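Local coordinates for hypothetical protein TT1465 (Thermus thermophilus, PDB 1WEK) that is of unknown function but has a Rossmann-like fold of the SLOG clan, a parallel sheet flanked by helices, and occurs as a six-chain assembly, at residues 71-76 and 126-131; 165-168 and 172-175. All coordinates share one frame; numbering follows the deposited sequence.

Interactions 1 and 2 each hold a helix against the same seven-stranded parallel sheet. In interaction 1, helix 121-130 meets the end of strand 71-74. In interaction 2, helix 170-185 folds back on strand 165-168, which it directly follows. Strands 39-43 and 132-137 lie between these two strands in the sheet. The centres of the contacts are about 19 Å apart and their nearest atoms about 9 Å, so they do not touch, and along the chain the first is complete before the second begins. Each turns on one aromatic side chain: Phe128, edge-on to the strand end, or Trp173, with the strand's leucine on its face. Both helical segments touch a second subunit (Val126 and Arg130; Tyr172).

Interaction 1 (71-76 and 126-131); sequences GVVTGG and VLFVRY
The far edge of the Phe128 ring meets the backbone where strand 71-74 runs out into the turn. Its CZ lies 3.4 Å from Thr74 C and 3.5 Å from Gly75 N, and CE2 comes within 3.5 Å of Val73 O, all close to the ring plane. Val73 CG1 comes in obliquely above the ring's rim, 3.9 Å from Phe128 CE2. A chi1 of -177° turns this branch toward the ring and leaves CG2 beside the valine's backbone N. The two side chains slide past each other in opposite directions. Phe128 reaches the strand with a nearly eclipsed chi1 of -102°.

Leu98 and the ring of Phe43 pack around Phe128, an apolar setting that suits a phenyl group. The backbone it touches is shaped by an ST turn, in which Thr74 OG1 accepts from Gly76 N at 3.0 Å; the same hydroxyl is hydrogen-bonded to Asn85 OD1. Glycine suits position 76, where phi is positive.

The weakly positive C-H rim of the phenyl group thus faces a carbonyl oxygen, probably a slightly favourable arrangement, but the helix is joined to this strand end essentially by van der Waals contact.

Interaction 2 (165-168 and 172-175); sequences VFLL and YWEG
Leu167 and Trp173 join the first two elements of a beta-alpha-beta unit, strand 165-168, helix 170-185 and strand 198-200, at the point where the chain leaves the strand and turns back as a helix. The tight part of the contact is the indole. Leu167 CB sits almost squarely over its five-membered ring, 3.9 Å from the centroid, in a CH-pi contact, and comes within 3.8 Å of Trp173 CD1. The leucine then extends across the ring at about a right angle to the tryptophan side chain: with CD1 anti to CA (chi2 -163°), that methyl lies over the same face nearer the rim, 3.9 Å from Trp173 CD2. Leucine suits this place because its extended CB-CG-CD1 path lays a methylene and a methyl on one flat face. Beneath the opposite face, toward the rim, lies CD2 of the neighbouring Tyr172. This tyrosine is buried too, but its ring leads away from the strand, bonding through OH to Gly140 O and meeting Phe182 of the second subunit edge-to-face. Leu199, Leu148 and Phe137 complete the apolar surroundings of Trp173, placing it between sheet and helices.

The outer part of the helical segment is looser. Glu174 and Gly175 are partly exposed and make no contact with the strand; the glutamate instead forms a salt bridge with Arg178 one turn on.

Tryptophan also brings a polar group to an otherwise apolar contact, and its N-H finds a partner where the strand ends. Trp173 NE1 donates to Leu168 O over 3.0 Å, a bent bond of 136° at the hydrogen: the oxygen lies in the plane of the indole, whereas NE1 stands 50° out of the plane of the Leu168 carbonyl.

Interaction 1 (71-76 and 126-131)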
loop_
_atom_site.group_PDB
_atom_site.type_symbol
_atom_site.label_atom_id
_atom_site.label_comp_id
_atom_site.label_asym_id
_atom_site.label_seq_id
_atom_site.Cartn_x
_atom_site.Cartn_y
_atom_site.Cartn_z
ATOM N N GLY A 71 -4.384 32.356 6.552
ATOM C CA GLY A 71 -5.002 31.820 5.359
ATOM C C GLY A 71 -6.308 31.227 5.881
ATOM O O GLY A 71 -6.356 30.751 7.019
ATOM N N VAL A 72 -7.380 31.281 5.101
ATOM C CA VAL A 72 -8.632 30.704 5.561
ATOM C C VAL A 72 -8.897 29.405 4.822
ATOM O O VAL A 72 -8.567 29.272 3.635
ATOM C CB VAL A 72 -9.838 31.656 5.356
ATOM C CG1 VAL A 72 -9.631 32.923 6.152
ATOM C CG2 VAL A 72 -10.028 31.970 3.880
ATOM N N VAL A 73 -9.462 28.446 5.545
ATOM C CA VAL A 73 -9.814 27.146 4.994
ATOM C C VAL A 73 -11.304 26.948 5.262
ATOM O O VAL A 73 -11.741 27.003 6.418
ATOM C CB VAL A 73 -9.024 26.019 5.676
ATOM C CG1 VAL A 73 -9.364 24.690 5.034
ATOM C CG2 VAL A 73 -7.535 26.288 5.569
ATOM N N THR A 74 -12.082 26.760 4.197
ATOM C CA THR A 74 -13.523 26.560 4.311
ATOM C C THR A 74 -13.896 25.324 3.495
ATOM O O THR A 74 -13.032 24.693 2.877
ATOM C CB THR A 74 -14.327 27.735 3.720
ATOM O OG1 THR A 74 -14.256 27.683 2.287
ATOM C CG2 THR A 74 -13.807 29.050 4.204
ATOM N N GLY A 75 -15.183 24.986 3.485
ATOM C CA GLY A 75 -15.630 23.838 2.711
ATOM C C GLY A 75 -15.802 24.164 1.227
ATOM O O GLY A 75 -16.319 23.345 0.455
ATOM N N GLY A 76 -15.383 25.363 0.825
ATOM C CA GLY A 76 -15.482 25.764 -0.575
ATOM C C GLY A 76 -16.880 25.948 -1.142
ATOM O O GLY A 76 -17.020 26.232 -2.331
ATOM N N VAL A 126 -10.788 15.792 8.664
ATOM C CA VAL A 126 -9.435 15.602 9.143
ATOM C C VAL A 126 -8.572 16.769 8.658
ATOM O O VAL A 126 -7.800 17.342 9.433
ATOM C CB VAL A 126 -8.824 14.260 8.634
ATOM C CG1 VAL A 126 -7.305 14.272 8.815
ATOM C CG2 VAL A 126 -9.413 13.068 9.404
ATOM N N LEU A 127 -8.706 17.124 7.384
ATOM C CA LEU A 127 -7.924 18.221 6.833
ATOM C C LEU A 127 -8.279 19.543 7.491
ATOM O O LEU A 127 -7.473 20.459 7.522
ATOM C CB LEU A 127 -8.137 18.313 5.316
ATOM C CG LEU A 127 -7.661 17.057 4.587
ATOM C CD1 LEU A 127 -8.006 17.142 3.104
ATOM C CD2 LEU A 127 -6.152 16.906 4.794
ATOM N N PHE A 128 -9.494 19.638 8.017
ATOM C CA PHE A 128 -9.941 20.854 8.678
ATOM C C PHE A 128 -9.231 21.106 10.016
ATOM O O PHE A 128 -9.103 22.253 10.450
ATOM C CB PHE A 128 -11.455 20.793 8.903
ATOM C CG PHE A 128 -12.250 21.598 7.918
ATOM C CD1 PHE A 128 -13.326 21.028 7.236
ATOM C CD2 PHE A 128 -11.945 22.937 7.692
ATOM C CE1 PHE A 128 -14.093 21.780 6.342
ATOM C CE2 PHE A 128 -12.704 23.705 6.798
ATOM C CZ PHE A 128 -13.784 23.120 6.124
ATOM N N VAL A 129 -8.772 20.047 10.674
ATOM C CA VAL A 129 -8.104 20.219 11.968
ATOM C C VAL A 129 -6.594 19.994 11.934
ATOM O O VAL A 129 -5.840 20.699 12.609
ATOM C CB VAL A 129 -8.704 19.276 13.049
ATOM C CG1 VAL A 129 -10.209 19.448 13.122
ATOM C CG2 VAL A 129 -8.374 17.848 12.727
ATOM N N ARG A 130 -6.157 19.021 11.142
ATOM C CA ARG A 130 -4.745 18.682 11.061
ATOM C C ARG A 130 -3.819 19.887 11.013
ATOM O O ARG A 130 -2.777 19.893 11.661
ATOM C CB ARG A 130 -4.483 17.797 9.842
ATOM C CG ARG A 130 -3.222 16.932 9.961
ATOM C CD ARG A 130 -3.258 15.815 8.914
ATOM N NE ARG A 130 -2.489 14.625 9.292
ATOM C CZ ARG A 130 -1.258 14.346 8.868
ATOM N NH1 ARG A 130 -0.623 15.170 8.040
ATOM N NH2 ARG A 130 -0.668 13.226 9.261
ATOM N N TYR A 131 -4.207 20.917 10.272
ATOM C CA TYR A 131 -3.354 22.090 10.137
ATOM C C TYR A 131 -3.934 23.392 10.679
ATOM O O TYR A 131 -3.469 24.462 10.310
ATOM C CB TYR A 131 -2.997 22.284 8.653
ATOM C CG TYR A 131 -2.362 21.069 8.012
ATOM C CD1 TYR A 131 -3.146 20.053 7.456
ATOM C CD2 TYR A 131 -0.977 20.902 8.020
ATOM C CE1 TYR A 131 -2.564 18.897 6.933
ATOM C CE2 TYR A 131 -0.388 19.750 7.502
ATOM C CZ TYR A 131 -1.186 18.753 6.965
ATOM O OH TYR A 131 -0.602 17.596 6.494
#

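Interaction 2 (165-168 and 172-175)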
loop_
_atom_site.group_PDB
_atom_site.type_symbol
_atom_site.label_atom_id
_atom_site.label_comp_id
_atom_site.label_asym_id
_atom_site.label_seq_id
_atom_site.Cartn_x
_atom_site.Cartn_y
_atom_site.Cartn_z
ATOM N N VAL A 165 -11.492 28.350 19.807
ATOM C CA VAL A 165 -12.752 28.035 19.130
ATOM C C VAL A 165 -13.703 29.204 19.389
ATOM O O VAL A 165 -13.949 29.578 20.536
ATOM C CB VAL A 165 -13.408 26.750 19.652
ATOM C CG1 VAL A 165 -14.797 26.613 19.040
ATOM C CG2 VAL A 165 -12.563 25.531 19.300
ATOM N N PHE A 166 -14.218 29.802 18.321
ATOM C CA PHE A 166 -15.140 30.914 18.472
ATOM C C PHE A 166 -16.477 30.670 17.781
ATOM O O PHE A 166 -16.540 29.997 16.759
ATOM C CB PHE A 166 -14.525 32.190 17.890
ATOM C CG PHE A 166 -13.311 32.664 18.617
ATOM C CD1 PHE A 166 -12.055 32.187 18.280
ATOM C CD2 PHE A 166 -13.424 33.597 19.640
ATOM C CE1 PHE A 166 -10.930 32.636 18.948
ATOM C CE2 PHE A 166 -12.309 34.048 20.312
ATOM C CZ PHE A 166 -11.062 33.567 19.963
ATOM N N LEU A 167 -17.543 31.221 18.354
ATOM C CA LEU A 167 -18.873 31.126 17.765
ATOM C C LEU A 167 -19.286 32.568 17.558
ATOM O O LEU A 167 -19.417 33.323 18.519
ATOM C CB LEU A 167 -19.875 30.468 18.711
ATOM C CG LEU A 167 -19.537 29.136 19.376
ATOM C CD1 LEU A 167 -20.823 28.547 19.895
ATOM C CD2 LEU A 167 -18.875 28.162 18.386
ATOM N N LEU A 168 -19.464 32.961 16.307
ATOM C CA LEU A 168 -19.869 34.320 16.013
ATOM C C LEU A 168 -21.375 34.462 15.951
ATOM O O LEU A 168 -22.066 33.643 15.336
ATOM C CB LEU A 168 -19.247 34.794 14.695
ATOM C CG LEU A 168 -17.861 35.419 14.842
ATOM C CD1 LEU A 168 -17.262 35.706 13.465
ATOM C CD2 LEU A 168 -17.988 36.702 15.667
ATOM N N TYR A 172 -27.646 33.886 17.884
ATOM C CA TYR A 172 -27.876 32.745 17.015
ATOM C C TYR A 172 -27.571 31.417 17.715
ATOM O O TYR A 172 -28.320 30.448 17.582
ATOM C CB TYR A 172 -27.021 32.867 15.758
ATOM C CG TYR A 172 -27.409 31.900 14.667
ATOM C CD1 TYR A 172 -28.333 32.257 13.694
ATOM C CD2 TYR A 172 -26.855 30.619 14.615
ATOM C CE1 TYR A 172 -28.693 31.365 12.687
ATOM C CE2 TYR A 172 -27.208 29.723 13.620
ATOM C CZ TYR A 172 -28.123 30.102 12.655
ATOM O OH TYR A 172 -28.439 29.231 11.639
ATOM N N TRP A 173 -26.479 31.379 18.469
ATOM C CA TRP A 173 -26.063 30.169 19.173
ATOM C C TRP A 173 -26.701 29.960 20.542
ATOM O O TRP A 173 -26.589 28.880 21.137
ATOM C CB TRP A 173 -24.549 30.196 19.341
ATOM C CG TRP A 173 -23.846 30.207 18.052
ATOM C CD1 TRP A 173 -23.385 31.299 17.368
ATOM C CD2 TRP A 173 -23.565 29.070 17.235
ATOM N NE1 TRP A 173 -22.832 30.908 16.174
ATOM C CE2 TRP A 173 -22.930 29.544 16.065
ATOM C CE3 TRP A 173 -23.792 27.694 17.376
ATOM C CZ2 TRP A 173 -22.519 28.691 15.043
ATOM C CZ3 TRP A 173 -23.385 26.846 16.365
ATOM C CH2 TRP A 173 -22.753 27.347 15.208
ATOM N N GLU A 174 -27.363 31.001 21.036
ATOM C CA GLU A 174 -27.996 30.994 22.346
ATOM C C GLU A 174 -28.682 29.688 22.699
ATOM O O GLU A 174 -28.397 29.109 23.742
ATOM C CB GLU A 174 -28.997 32.146 22.456
ATOM C CG GLU A 174 -29.401 32.467 23.886
ATOM C CD GLU A 174 -28.190 32.620 24.805
ATOM O OE1 GLU A 174 -27.140 33.135 24.342
ATOM O OE2 GLU A 174 -28.290 32.239 25.992
ATOM N N GLY A 175 -29.585 29.229 21.843
ATOM C CA GLY A 175 -30.270 27.977 22.121
ATOM C C GLY A 175 -29.315 26.809 22.337
ATOM O O GLY A 175 -29.454 26.067 23.306
#